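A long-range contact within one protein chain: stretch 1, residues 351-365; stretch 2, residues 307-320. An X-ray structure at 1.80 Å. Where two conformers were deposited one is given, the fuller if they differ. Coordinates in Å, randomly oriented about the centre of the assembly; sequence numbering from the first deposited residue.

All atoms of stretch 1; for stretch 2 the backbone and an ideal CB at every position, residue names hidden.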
# COMPACT_ATOMS: atom_id res chain seq x y z
N LYS A 351 5.86 25.63 20.91
CA LYS A 351 5.14 24.51 21.52
C LYS A 351 3.65 24.62 21.26
O LYS A 351 3.08 25.70 21.36
CB LYS A 351 5.40 24.47 23.03
CG LYS A 351 6.87 24.22 23.38
CD LYS A 351 7.06 23.85 24.83
CE LYS A 351 8.56 23.73 25.15
NZ LYS A 351 8.84 23.02 26.45
N ALA A 352 3.01 23.51 20.92
CA ALA A 352 1.56 23.48 20.84
C ALA A 352 1.02 23.06 22.19
O ALA A 352 1.44 22.05 22.76
CB ALA A 352 1.10 22.51 19.74
N HIS A 353 0.08 23.83 22.74
CA HIS A 353 -0.51 23.47 24.03
C HIS A 353 -1.86 22.80 23.83
O HIS A 353 -2.77 23.39 23.28
CB HIS A 353 -0.64 24.68 24.96
CG HIS A 353 -1.29 24.36 26.27
ND1 HIS A 353 -0.58 24.00 27.39
CD2 HIS A 353 -2.60 24.30 26.62
CE1 HIS A 353 -1.41 23.76 28.39
NE2 HIS A 353 -2.64 23.92 27.95
N ILE A 354 -1.96 21.56 24.30
CA ILE A 354 -3.15 20.73 24.11
C ILE A 354 -4.20 21.12 25.12
O ILE A 354 -3.88 21.34 26.28
CB ILE A 354 -2.84 19.22 24.37
CG1 ILE A 354 -1.74 18.72 23.46
CG2 ILE A 354 -4.11 18.36 24.25
CD1 ILE A 354 -1.18 17.35 23.86
N ASN A 355 -5.46 21.19 24.71
CA ASN A 355 -6.46 21.45 25.72
C ASN A 355 -6.84 20.18 26.49
O ASN A 355 -6.39 19.06 26.18
CB ASN A 355 -7.64 22.25 25.16
CG ASN A 355 -8.62 21.41 24.38
OD1 ASN A 355 -9.52 21.95 23.73
ND2 ASN A 355 -8.46 20.09 24.42
N LYS A 356 -7.68 20.37 27.50
CA LYS A 356 -7.98 19.33 28.45
C LYS A 356 -9.35 18.68 28.18
O LYS A 356 -9.85 17.95 29.03
CB LYS A 356 -7.89 19.94 29.87
CG LYS A 356 -8.63 19.20 30.99
CD LYS A 356 -8.72 20.07 32.27
CE LYS A 356 -9.70 19.49 33.29
NZ LYS A 356 -9.55 20.20 34.60
N SER A 357 -9.93 18.92 27.01
CA SER A 357 -11.24 18.35 26.67
C SER A 357 -11.13 16.84 26.45
O SER A 357 -10.04 16.32 26.18
CB SER A 357 -11.84 19.02 25.41
OG SER A 357 -11.94 20.41 25.61
N ALA A 358 -12.26 16.15 26.55
CA ALA A 358 -12.28 14.71 26.37
C ALA A 358 -11.87 14.30 24.94
O ALA A 358 -12.17 15.02 23.97
CB ALA A 358 -13.67 14.16 26.72
N GLY A 359 -11.23 13.14 24.83
CA GLY A 359 -10.81 12.59 23.53
C GLY A 359 -9.89 13.55 22.82
O GLY A 359 -8.94 14.04 23.40
N LEU A 360 -10.19 13.86 21.55
CA LEU A 360 -9.37 14.79 20.78
C LEU A 360 -9.81 16.23 20.90
O LEU A 360 -9.20 17.13 20.30
CB LEU A 360 -9.44 14.42 19.28
CG LEU A 360 -9.01 13.01 18.92
CD1 LEU A 360 -9.45 12.73 17.45
CD2 LEU A 360 -7.49 12.89 19.10
N GLY A 361 -10.90 16.46 21.62
CA GLY A 361 -11.32 17.84 21.86
C GLY A 361 -11.83 18.55 20.61
O GLY A 361 -11.78 19.78 20.54
N ILE A 362 -12.33 17.79 19.65
CA ILE A 362 -12.75 18.36 18.36
C ILE A 362 -14.12 19.06 18.48
O ILE A 362 -15.10 18.47 18.96
CB ILE A 362 -12.73 17.29 17.23
CG1 ILE A 362 -11.30 16.76 17.03
CG2 ILE A 362 -13.35 17.83 15.93
CD1 ILE A 362 -10.32 17.79 16.55
N VAL A 363 -14.16 20.29 18.02
CA VAL A 363 -15.39 21.05 17.88
C VAL A 363 -15.42 21.53 16.44
O VAL A 363 -14.69 22.44 16.08
CB VAL A 363 -15.40 22.28 18.84
CG1 VAL A 363 -16.67 23.14 18.63
CG2 VAL A 363 -15.30 21.84 20.31
N ILE A 364 -16.26 20.90 15.62
CA ILE A 364 -16.32 21.24 14.19
C ILE A 364 -17.72 21.72 13.82
O ILE A 364 -18.72 21.14 14.24
CB ILE A 364 -15.88 20.04 13.31
CG1 ILE A 364 -14.35 19.97 13.22
CG2 ILE A 364 -16.42 20.12 11.88
CD1 ILE A 364 -13.89 18.67 12.58
N HIS A 365 -17.75 22.79 13.02
CA HIS A 365 -18.97 23.34 12.48
C HIS A 365 -19.24 22.64 11.16
O HIS A 365 -18.66 22.98 10.12
CB HIS A 365 -18.83 24.84 12.30
CG HIS A 365 -18.67 25.59 13.58
ND1 HIS A 365 -19.67 26.38 14.10
CD2 HIS A 365 -17.64 25.66 14.46
CE1 HIS A 365 -19.26 26.92 15.24
NE2 HIS A 365 -18.04 26.49 15.48
N UNK A 307 -5.10 20.77 10.04
CA UNK A 307 -4.58 21.10 11.37
C UNK A 307 -5.69 20.97 12.42
O UNK A 307 -5.59 21.55 13.52
CB UNK A 307 -4.00 22.51 11.38
N UNK A 308 -6.72 20.18 12.11
CA UNK A 308 -7.81 19.91 13.03
C UNK A 308 -7.64 18.51 13.63
O UNK A 308 -6.87 18.34 14.59
CB UNK A 308 -9.16 20.04 12.32
N UNK A 309 -8.31 17.51 13.07
CA UNK A 309 -8.39 16.15 13.69
C UNK A 309 -7.01 15.46 13.71
O UNK A 309 -6.54 15.03 14.77
CB UNK A 309 -9.39 15.28 12.93
N UNK A 310 -6.36 15.38 12.56
CA UNK A 310 -4.99 14.80 12.50
C UNK A 310 -4.01 15.51 13.43
O UNK A 310 -3.26 14.85 14.17
CB UNK A 310 -4.45 14.86 11.07
N UNK A 311 -4.00 16.84 13.42
CA UNK A 311 -3.07 17.56 14.31
C UNK A 311 -3.34 17.23 15.78
O UNK A 311 -2.40 17.04 16.56
CB UNK A 311 -3.18 19.07 14.09
N UNK A 312 -4.61 17.18 16.18
CA UNK A 312 -4.92 16.87 17.57
C UNK A 312 -4.46 15.48 17.98
O UNK A 312 -3.89 15.30 19.05
CB UNK A 312 -6.43 17.00 17.81
N UNK A 313 -4.71 14.48 17.12
CA UNK A 313 -4.23 13.12 17.38
C UNK A 313 -2.70 13.12 17.52
O UNK A 313 -2.14 12.50 18.45
CB UNK A 313 -4.67 12.17 16.26
N UNK A 314 -2.03 13.83 16.63
CA UNK A 314 -0.57 13.87 16.64
C UNK A 314 -0.09 14.44 17.99
O UNK A 314 0.80 13.89 18.63
CB UNK A 314 -0.04 14.71 15.47
N UNK A 315 -0.65 15.57 18.38
CA UNK A 315 -0.23 16.22 19.63
C UNK A 315 -0.47 15.32 20.83
O UNK A 315 0.41 15.18 21.71
CB UNK A 315 -0.97 17.54 19.82
N UNK A 316 -1.64 14.68 20.87
CA UNK A 316 -1.92 13.74 21.98
C UNK A 316 -0.90 12.58 21.99
O UNK A 316 -0.38 12.21 23.06
CB UNK A 316 -3.34 13.19 21.86
N UNK A 317 -0.58 12.02 20.83
CA UNK A 317 0.40 10.94 20.78
C UNK A 317 1.76 11.45 21.25
O UNK A 317 2.39 10.83 22.12
CB UNK A 317 0.50 10.37 19.37
N UNK A 318 2.20 12.58 20.69
CA UNK A 318 3.52 13.13 21.02
C UNK A 318 3.69 13.44 22.50
O UNK A 318 4.78 13.25 23.05
CB UNK A 318 3.77 14.40 20.21
N UNK A 319 2.61 13.91 23.12
CA UNK A 319 2.62 14.23 24.55
C UNK A 319 2.71 13.00 25.45
O UNK A 319 3.06 13.12 26.64
CB UNK A 319 1.36 15.02 24.91
N UNK A 320 2.49 11.82 24.86
CA UNK A 320 2.36 10.59 25.61
C UNK A 320 3.55 9.65 25.44
O UNK A 320 3.60 8.62 26.10
CB UNK A 320 1.07 9.87 25.19

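Strand 351-354 crosses the helix of stretch 2 at 95°. The loop that follows runs back along the helix toward its N-terminal end.

Position 307 lies before the helix, with no part of stretch 1 within 5.5 Å of its ideal CB. Stretch 1 sets no preference. It is Met-307.

Position 308 is the N-cap, where Ser, Thr, Asp or Asn are common. Its CA-to-CB bond points toward stretch 1, and the ideal CB is 4.9 Å from Ile-362 CD1 and from Ile-364 CD1. The residue is Ser-308, but its side chain makes no capping bond.

Position 309 points sideways. Its ideal CB is 4.5 Å from Ile-362 CD1 and 5.2 Å from Leu-360 CD1, so Val, Ile, Leu or Ala would suit. It is Val-309. Val-309 CG1 lies 4.0 Å from Leu-360 CD1. Val-309 CG2 lies 4.0 Å from Ile-362 CD1 and 4.1 Å from Ile-364 CD1.

Positions 310 and 311 have nothing of stretch 1 near the CB, so it does not choose between residues. They are Ser-310 and Ala-311.

Position 312 points toward stretch 1. Its ideal CB is 3.7 Å from Leu-360 O, a carbonyl that can accept a hydrogen bond. A short donor such as Ser or Thr would suit; Ala could fit without the bond. It is Ser-312, with chi1 t. Ser-312 OG donates to Leu-360 O at 2.8 Å, tying the loop to the helix.

Position 313 points sideways, its ideal CB 4.1 Å from Leu-360 CD2. Ala, Ser or Gly would leave room for that leucine. Ala-313 packs against it.

Position 314 points away, leaving the choice open. It is Met-314.

Position 315 points toward the strand. Its ideal CB is 3.9 Å from Ile-354 CG1. Leu, Ile or Met would suit this apolar surface. Leu-315 CD1 lies 3.7 Å from Ala-352 CB.

Position 316 also points toward stretch 1, between Leu-360 CD2 and Ile-354 CD1, with backbone carbonyls farther out. Leu, Met, Gln or His could answer this mixed setting. It is His-316. His-316 CE1 lies 3.4 Å from Ile-354 CG2. His-316 NE2 is hydrogen-bonded to a water, 3.1 Å from the water O, which donates to Ser-357 O at 3.1 Å.

Position 317 points sideways and 318 toward stretch 1, but nothing lies within 5.5 Å of either ideal CB. Stretch 1 sets no preference. They are Val-317 and Cys-318.

Position 319 points toward stretch 1, its ideal CB 3.6 Å from Ile-354 CD1. Ala, Ser or Cys would suit. Ser-319 OG lies 3.6 Å from Ile-354 CD1 and donates to His-316 O at 2.9 Å.

Position 320 is out of reach, so stretch 1 does not restrict it. It is Ser-320.

Stretch 2 307-320: MSVSASAMLHVCSS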
# COMPACT_ATOMS: atom_id res chain seq x y z
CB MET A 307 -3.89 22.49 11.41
CG MET A 307 -2.54 22.62 10.61
SD MET A 307 -1.21 21.61 11.32
CE MET A 307 -1.24 20.20 10.20
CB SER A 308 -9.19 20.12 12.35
OG SER A 308 -9.47 19.21 11.27
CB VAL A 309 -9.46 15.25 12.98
CG1 VAL A 309 -9.54 13.91 13.64
CG2 VAL A 309 -10.85 15.92 13.03
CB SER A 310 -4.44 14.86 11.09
OG SER A 310 -5.17 14.02 10.22
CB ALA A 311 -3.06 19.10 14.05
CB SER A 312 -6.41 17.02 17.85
OG SER A 312 -6.65 16.80 19.24
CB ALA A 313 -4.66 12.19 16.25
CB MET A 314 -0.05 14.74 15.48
CG MET A 314 1.51 14.95 15.43
SD MET A 314 2.11 16.07 14.19
CE MET A 314 1.30 17.61 14.66
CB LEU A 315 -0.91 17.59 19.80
CG LEU A 315 -0.63 18.62 18.71
CD1 LEU A 315 -1.36 19.91 19.02
CD2 LEU A 315 0.90 18.86 18.54
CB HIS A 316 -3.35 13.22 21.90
CG HIS A 316 -4.38 14.19 22.42
ND1 HIS A 316 -4.62 14.36 23.77
CD2 HIS A 316 -5.22 15.03 21.78
CE1 HIS A 316 -5.58 15.26 23.93
NE2 HIS A 316 -5.94 15.70 22.74
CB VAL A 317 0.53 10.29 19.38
CG1 VAL A 317 1.79 9.36 19.27
CG2 VAL A 317 -0.68 9.48 19.12
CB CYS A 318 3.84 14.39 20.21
SG CYS A 318 4.17 14.01 18.47
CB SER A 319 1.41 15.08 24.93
OG SER A 319 0.24 14.29 25.04
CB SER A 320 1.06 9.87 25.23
OG SER A 320 1.24 9.09 24.06
O HOH W 1 -8.22 17.47 23.91
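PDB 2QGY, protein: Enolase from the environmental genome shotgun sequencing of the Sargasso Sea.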